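Local coordinates for uncharacterized protein (Staphylococcus aureus subsp. aureus Mu50, PDB 4QXZ) that is of unknown function but has a beta-barrel core resembling type VI secretion system proteins, joined to a pair of helices, at residues D94-K106 against S113-Q125. Residues are numbered along the deposited sequence; the frame is centred on the assembly and turned at random.
Sequences DPALFESTVKSIK and SIVFECHIYTLRQ
From the pairing of F98 with I120 to that of K106 with S113, the two strands run antiparallel, their N-to-C directions 146° apart. E99 and H119 exchange two backbone hydrogen bonds, as do T101 and E117, and K106 and S113. A classic beta bulge breaks this pattern. K103 N reaches V115 O at 2.9 Å, S104 N bonds the same oxygen weakly, and the register shifts by one. Near the other end a water bridges L97 N and Y121 O.

F98, S100, V102, F116, C118 and I114 share one face of the hairpin. I120 CG1 lies over the F98 ring, 4.0 Å from its centroid. C118 CB touches F98 CD2 at 3.6 Å, with its sulfur oblique to that ring. V102 splits its methyls: CG1, anti to the backbone N (chi1 -175°), meets I114 CG2 at 3.7 Å, and CG2 meets F116 CE2 at 3.9 Å. The hairpin belongs to the curled antiparallel sheet of the beta-barrel core. Strand 82-88 flanks one side and strand 57-65 the other; F72 of helix 69-77 packs on I114 and F116.

Y121 is on the other face. Its chi1 of 75° places CG between backbone N and carbonyl carbon, and the ring crosses L97. L97 CB sits over the ring centre, 3.8 Å from the centroid. Y121 OH hydrogen-bonds D83, and K158 makes a cation-pi contact with the ring.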
loop_
_atom_site.group_PDB
_atom_site.type_symbol
_atom_site.label_atom_id
_atom_site.label_comp_id
_atom_site.label_asym_id
_atom_site.label_seq_id
_atom_site.Cartn_x
_atom_site.Cartn_y
_atom_site.Cartn_z
ATOM N N ASP A 94 -14.442 6.259 0.281
ATOM C CA ASP A 94 -15.270 5.944 -0.880
ATOM C C ASP A 94 -14.570 4.937 -1.809
ATOM O O ASP A 94 -13.415 5.147 -2.222
ATOM C CB ASP A 94 -15.639 7.214 -1.663
ATOM C CG ASP A 94 -16.770 7.987 -1.021
ATOM O OD1 ASP A 94 -17.668 7.343 -0.442
ATOM O OD2 ASP A 94 -16.770 9.232 -1.100
ATOM N N PRO A 95 -15.285 3.851 -2.162
ATOM C CA PRO A 95 -14.746 2.823 -3.024
ATOM C C PRO A 95 -14.245 3.397 -4.324
ATOM O O PRO A 95 -14.825 4.334 -4.823
ATOM C CB PRO A 95 -15.952 1.930 -3.331
ATOM C CG PRO A 95 -17.047 2.343 -2.427
ATOM C CD PRO A 95 -16.711 3.659 -1.847
ATOM N N ALA A 96 -13.172 2.844 -4.856
ATOM C CA ALA A 96 -12.860 3.016 -6.258
ATOM C C ALA A 96 -13.559 1.912 -7.068
ATOM O O ALA A 96 -13.848 0.828 -6.567
ATOM C CB ALA A 96 -11.356 2.977 -6.480
ATOM N N LEU A 97 -13.831 2.203 -8.331
ATOM C CA LEU A 97 -14.629 1.321 -9.158
ATOM C C LEU A 97 -13.717 0.699 -10.209
ATOM O O LEU A 97 -13.014 1.423 -10.898
ATOM C CB LEU A 97 -15.752 2.111 -9.819
ATOM C CG LEU A 97 -16.474 3.160 -8.950
ATOM C CD1 LEU A 97 -17.547 3.858 -9.766
ATOM C CD2 LEU A 97 -17.095 2.539 -7.713
ATOM N N PHE A 98 -13.707 -0.634 -10.305
ATOM C CA PHE A 98 -12.940 -1.326 -11.336
ATOM C C PHE A 98 -13.746 -2.391 -12.050
ATOM O O PHE A 98 -14.695 -2.963 -11.510
ATOM C CB PHE A 98 -11.724 -2.028 -10.754
ATOM C CG PHE A 98 -10.775 -1.129 -10.043
ATOM C CD1 PHE A 98 -11.000 -0.772 -8.726
ATOM C CD2 PHE A 98 -9.635 -0.676 -10.674
ATOM C CE1 PHE A 98 -10.124 0.053 -8.062
ATOM C CE2 PHE A 98 -8.748 0.140 -10.015
ATOM C CZ PHE A 98 -8.988 0.503 -8.705
ATOM N N GLU A 99 -13.321 -2.670 -13.272
ATOM C CA GLU A 99 -13.787 -3.826 -14.007
ATOM C C GLU A 99 -12.584 -4.750 -14.074
ATOM O O GLU A 99 -11.501 -4.323 -14.507
ATOM C CB GLU A 99 -14.263 -3.429 -15.411
ATOM C CG GLU A 99 -14.839 -4.587 -16.228
ATOM C CD GLU A 99 -15.360 -4.170 -17.618
ATOM O OE1 GLU A 99 -15.222 -2.963 -17.939
ATOM O OE2 GLU A 99 -15.900 -5.023 -18.389
ATOM N N SER A 100 -12.760 -6.005 -13.656
ATOM C CA SER A 100 -11.623 -6.915 -13.590
ATOM C C SER A 100 -11.902 -8.377 -13.917
ATOM O O SER A 100 -13.066 -8.831 -13.967
ATOM C CB SER A 100 -10.982 -6.828 -12.193
ATOM O OG SER A 100 -11.824 -7.383 -11.214
ATOM N N THR A 101 -10.796 -9.102 -14.123
ATOM C CA THR A 101 -10.796 -10.561 -14.291
ATOM C C THR A 101 -9.760 -11.199 -13.373
ATOM O O THR A 101 -8.712 -10.592 -13.072
ATOM C CB THR A 101 -10.445 -10.956 -15.736
ATOM O OG1 THR A 101 -9.235 -10.300 -16.105
ATOM C CG2 THR A 101 -11.539 -10.525 -16.711
ATOM N N VAL A 102 -10.029 -12.432 -12.953
ATOM C CA VAL A 102 -9.067 -13.176 -12.141
ATOM C C VAL A 102 -7.898 -13.663 -13.005
ATOM O O VAL A 102 -8.101 -14.344 -14.016
ATOM C CB VAL A 102 -9.714 -14.376 -11.434
ATOM C CG1 VAL A 102 -8.698 -15.050 -10.512
ATOM C CG2 VAL A 102 -10.947 -13.927 -10.655
ATOM N N LYS A 103 -6.684 -13.304 -12.594
ATOM C CA LYS A 103 -5.464 -13.606 -13.338
ATOM C C LYS A 103 -4.757 -14.854 -12.800
ATOM O O LYS A 103 -4.252 -15.657 -13.576
ATOM C CB LYS A 103 -4.528 -12.426 -13.231
ATOM C CG LYS A 103 -3.347 -12.469 -14.160
ATOM C CD LYS A 103 -2.402 -11.327 -13.824
ATOM C CE LYS A 103 -1.921 -10.618 -15.082
ATOM N NZ LYS A 103 -1.084 -11.508 -15.932
ATOM N N SER A 104 -4.705 -14.998 -11.475
ATOM C CA SER A 104 -4.086 -16.167 -10.848
ATOM C C SER A 104 -4.644 -16.420 -9.449
ATOM O O SER A 104 -5.090 -15.496 -8.770
ATOM C CB SER A 104 -2.554 -16.023 -10.804
ATOM O OG SER A 104 -2.117 -15.104 -9.822
ATOM N N ILE A 105 -4.639 -17.689 -9.042
ATOM C CA ILE A 105 -5.104 -18.103 -7.715
ATOM C C ILE A 105 -4.058 -19.018 -7.096
ATOM O O ILE A 105 -3.504 -19.892 -7.763
ATOM C CB ILE A 105 -6.432 -18.880 -7.780
ATOM C CG1 ILE A 105 -7.475 -18.094 -8.574
ATOM C CG2 ILE A 105 -6.963 -19.176 -6.387
ATOM C CD1 ILE A 105 -8.760 -18.864 -8.835
ATOM N N LYS A 106 -3.799 -18.806 -5.816
ATOM C CA LYS A 106 -2.981 -19.696 -5.032
ATOM C C LYS A 106 -3.775 -20.175 -3.821
ATOM O O LYS A 106 -4.155 -19.364 -2.982
ATOM C CB LYS A 106 -1.763 -18.949 -4.549
ATOM C CG LYS A 106 -0.686 -18.782 -5.590
ATOM C CD LYS A 106 0.656 -18.677 -4.882
ATOM C CE LYS A 106 1.816 -18.989 -5.808
ATOM N NZ LYS A 106 2.127 -17.828 -6.675
ATOM N N SER A 113 -4.825 -16.764 -2.116
ATOM C CA SER A 113 -4.315 -15.503 -2.637
ATOM C C SER A 113 -4.739 -15.321 -4.105
ATOM O O SER A 113 -4.484 -16.176 -4.959
ATOM C CB SER A 113 -2.796 -15.474 -2.522
ATOM O OG SER A 113 -2.262 -14.631 -3.513
ATOM N N ILE A 114 -5.379 -14.193 -4.394
ATOM C CA ILE A 114 -5.927 -13.954 -5.716
ATOM C C ILE A 114 -5.431 -12.640 -6.266
ATOM O O ILE A 114 -5.583 -11.601 -5.619
ATOM C CB ILE A 114 -7.466 -13.901 -5.694
ATOM C CG1 ILE A 114 -8.032 -15.081 -4.908
ATOM C CG2 ILE A 114 -8.009 -13.903 -7.113
ATOM C CD1 ILE A 114 -9.490 -14.927 -4.575
ATOM N N VAL A 115 -4.862 -12.703 -7.469
ATOM C CA VAL A 115 -4.444 -11.531 -8.230
ATOM C C VAL A 115 -5.512 -11.233 -9.283
ATOM O O VAL A 115 -5.941 -12.139 -10.000
ATOM C CB VAL A 115 -3.083 -11.805 -8.909
ATOM C CG1 VAL A 115 -2.694 -10.675 -9.865
ATOM C CG2 VAL A 115 -1.995 -12.006 -7.853
ATOM N N PHE A 116 -5.950 -9.978 -9.372
ATOM C CA PHE A 116 -6.903 -9.550 -10.419
ATOM C C PHE A 116 -6.263 -8.563 -11.350
ATOM O O PHE A 116 -5.477 -7.744 -10.910
ATOM C CB PHE A 116 -8.117 -8.825 -9.830
ATOM C CG PHE A 116 -8.848 -9.604 -8.783
ATOM C CD1 PHE A 116 -8.336 -9.715 -7.510
ATOM C CD2 PHE A 116 -10.051 -10.205 -9.073
ATOM C CE1 PHE A 116 -9.009 -10.429 -6.550
ATOM C CE2 PHE A 116 -10.732 -10.923 -8.129
ATOM C CZ PHE A 116 -10.211 -11.037 -6.860
ATOM N N GLU A 117 -6.653 -8.608 -12.623
ATOM C CA GLU A 117 -6.295 -7.568 -13.593
ATOM C C GLU A 117 -7.413 -6.523 -13.643
ATOM O O GLU A 117 -8.526 -6.829 -14.037
ATOM C CB GLU A 117 -6.095 -8.184 -14.981
ATOM C CG GLU A 117 -5.525 -7.219 -16.020
ATOM C CD GLU A 117 -5.717 -7.708 -17.460
ATOM O OE1 GLU A 117 -5.308 -8.862 -17.752
ATOM O OE2 GLU A 117 -6.269 -6.938 -18.300
ATOM N N CYS A 118 -7.106 -5.288 -13.271
ATOM C CA CYS A 118 -8.115 -4.283 -13.055
ATOM C C CYS A 118 -7.937 -3.101 -13.980
ATOM O O CYS A 118 -6.813 -2.749 -14.327
ATOM C CB CYS A 118 -8.049 -3.805 -11.600
ATOM S SG CYS A 118 -8.384 -5.116 -10.404
ATOM N N HIS A 119 -9.057 -2.513 -14.381
ATOM C CA HIS A 119 -9.090 -1.270 -15.141
ATOM C C HIS A 119 -10.065 -0.330 -14.439
ATOM O O HIS A 119 -11.225 -0.671 -14.236
ATOM C CB HIS A 119 -9.547 -1.542 -16.585
ATOM C CG HIS A 119 -8.883 -2.740 -17.208
ATOM N ND1 HIS A 119 -7.516 -2.820 -17.390
ATOM C CD2 HIS A 119 -9.393 -3.908 -17.670
ATOM C CE1 HIS A 119 -7.215 -3.983 -17.939
ATOM N NE2 HIS A 119 -8.334 -4.661 -18.123
ATOM N N ILE A 120 -9.596 0.843 -14.058
ATOM C CA ILE A 120 -10.400 1.743 -13.241
ATOM C C ILE A 120 -11.480 2.419 -14.071
ATOM O O ILE A 120 -11.343 2.541 -15.287
ATOM C CB ILE A 120 -9.520 2.818 -12.573
ATOM C CG1 ILE A 120 -10.133 3.254 -11.246
ATOM C CG2 ILE A 120 -9.294 4.020 -13.504
ATOM C CD1 ILE A 120 -9.219 4.158 -10.446
ATOM N N TYR A 121 -12.563 2.844 -13.423
ATOM C CA TYR A 121 -13.564 3.671 -14.114
ATOM C C TYR A 121 -14.276 4.662 -13.187
ATOM O O TYR A 121 -14.225 4.535 -11.961
ATOM C CB TYR A 121 -14.548 2.814 -14.933
ATOM C CG TYR A 121 -15.591 2.063 -14.153
ATOM C CD1 TYR A 121 -16.811 2.650 -13.814
ATOM C CD2 TYR A 121 -15.388 0.731 -13.802
ATOM C CE1 TYR A 121 -17.785 1.935 -13.099
ATOM C CE2 TYR A 121 -16.341 0.013 -13.090
ATOM C CZ TYR A 121 -17.547 0.606 -12.738
ATOM O OH TYR A 121 -18.483 -0.147 -12.011
ATOM N N THR A 122 -14.887 5.679 -13.792
ATOM C CA THR A 122 -15.603 6.701 -13.053
ATOM C C THR A 122 -17.051 6.524 -13.341
ATOM O O THR A 122 -17.435 6.177 -14.456
ATOM C CB THR A 122 -15.266 8.120 -13.517
ATOM O OG1 THR A 122 -13.877 8.214 -13.806
ATOM C CG2 THR A 122 -15.623 9.134 -12.437
ATOM N N LEU A 123 -17.870 6.788 -12.335
ATOM C CA LEU A 123 -19.289 6.673 -12.525
ATOM C C LEU A 123 -19.721 7.682 -13.550
ATOM O O LEU A 123 -19.338 8.851 -13.484
ATOM C CB LEU A 123 -20.038 6.932 -11.223
ATOM C CG LEU A 123 -21.494 6.448 -11.269
ATOM C CD1 LEU A 123 -21.554 4.935 -11.467
ATOM C CD2 LEU A 123 -22.200 6.903 -9.989
ATOM N N ARG A 124 -20.512 7.235 -14.505
ATOM C CA ARG A 124 -21.035 8.135 -15.509
ATOM C C ARG A 124 -21.884 9.248 -14.915
ATOM O O ARG A 124 -22.437 9.118 -13.824
ATOM C CB ARG A 124 -21.885 7.358 -16.497
ATOM C CG ARG A 124 -23.046 6.626 -15.852
ATOM C CD ARG A 124 -23.400 5.383 -16.648
ATOM N NE ARG A 124 -24.482 5.615 -17.597
ATOM C CZ ARG A 124 -24.925 4.699 -18.460
ATOM N NH1 ARG A 124 -24.369 3.487 -18.518
ATOM N NH2 ARG A 124 -25.930 4.998 -19.280
ATOM N N GLN A 125 -21.992 10.341 -15.665
ATOM C CA GLN A 125 -22.990 11.378 -15.403
ATOM C C GLN A 125 -24.384 10.778 -15.574
ATOM O O GLN A 125 -24.550 9.761 -16.262
ATOM C CB GLN A 125 -22.850 12.526 -16.409
ATOM C CG GLN A 125 -21.458 13.134 -16.550
ATOM C CD GLN A 125 -21.010 13.884 -15.315
ATOM O OE1 GLN A 125 -21.740 13.986 -14.330
ATOM N NE2 GLN A 125 -19.794 14.415 -15.362
HETATM O O HOH W 1 -13.470 4.946 -9.495
#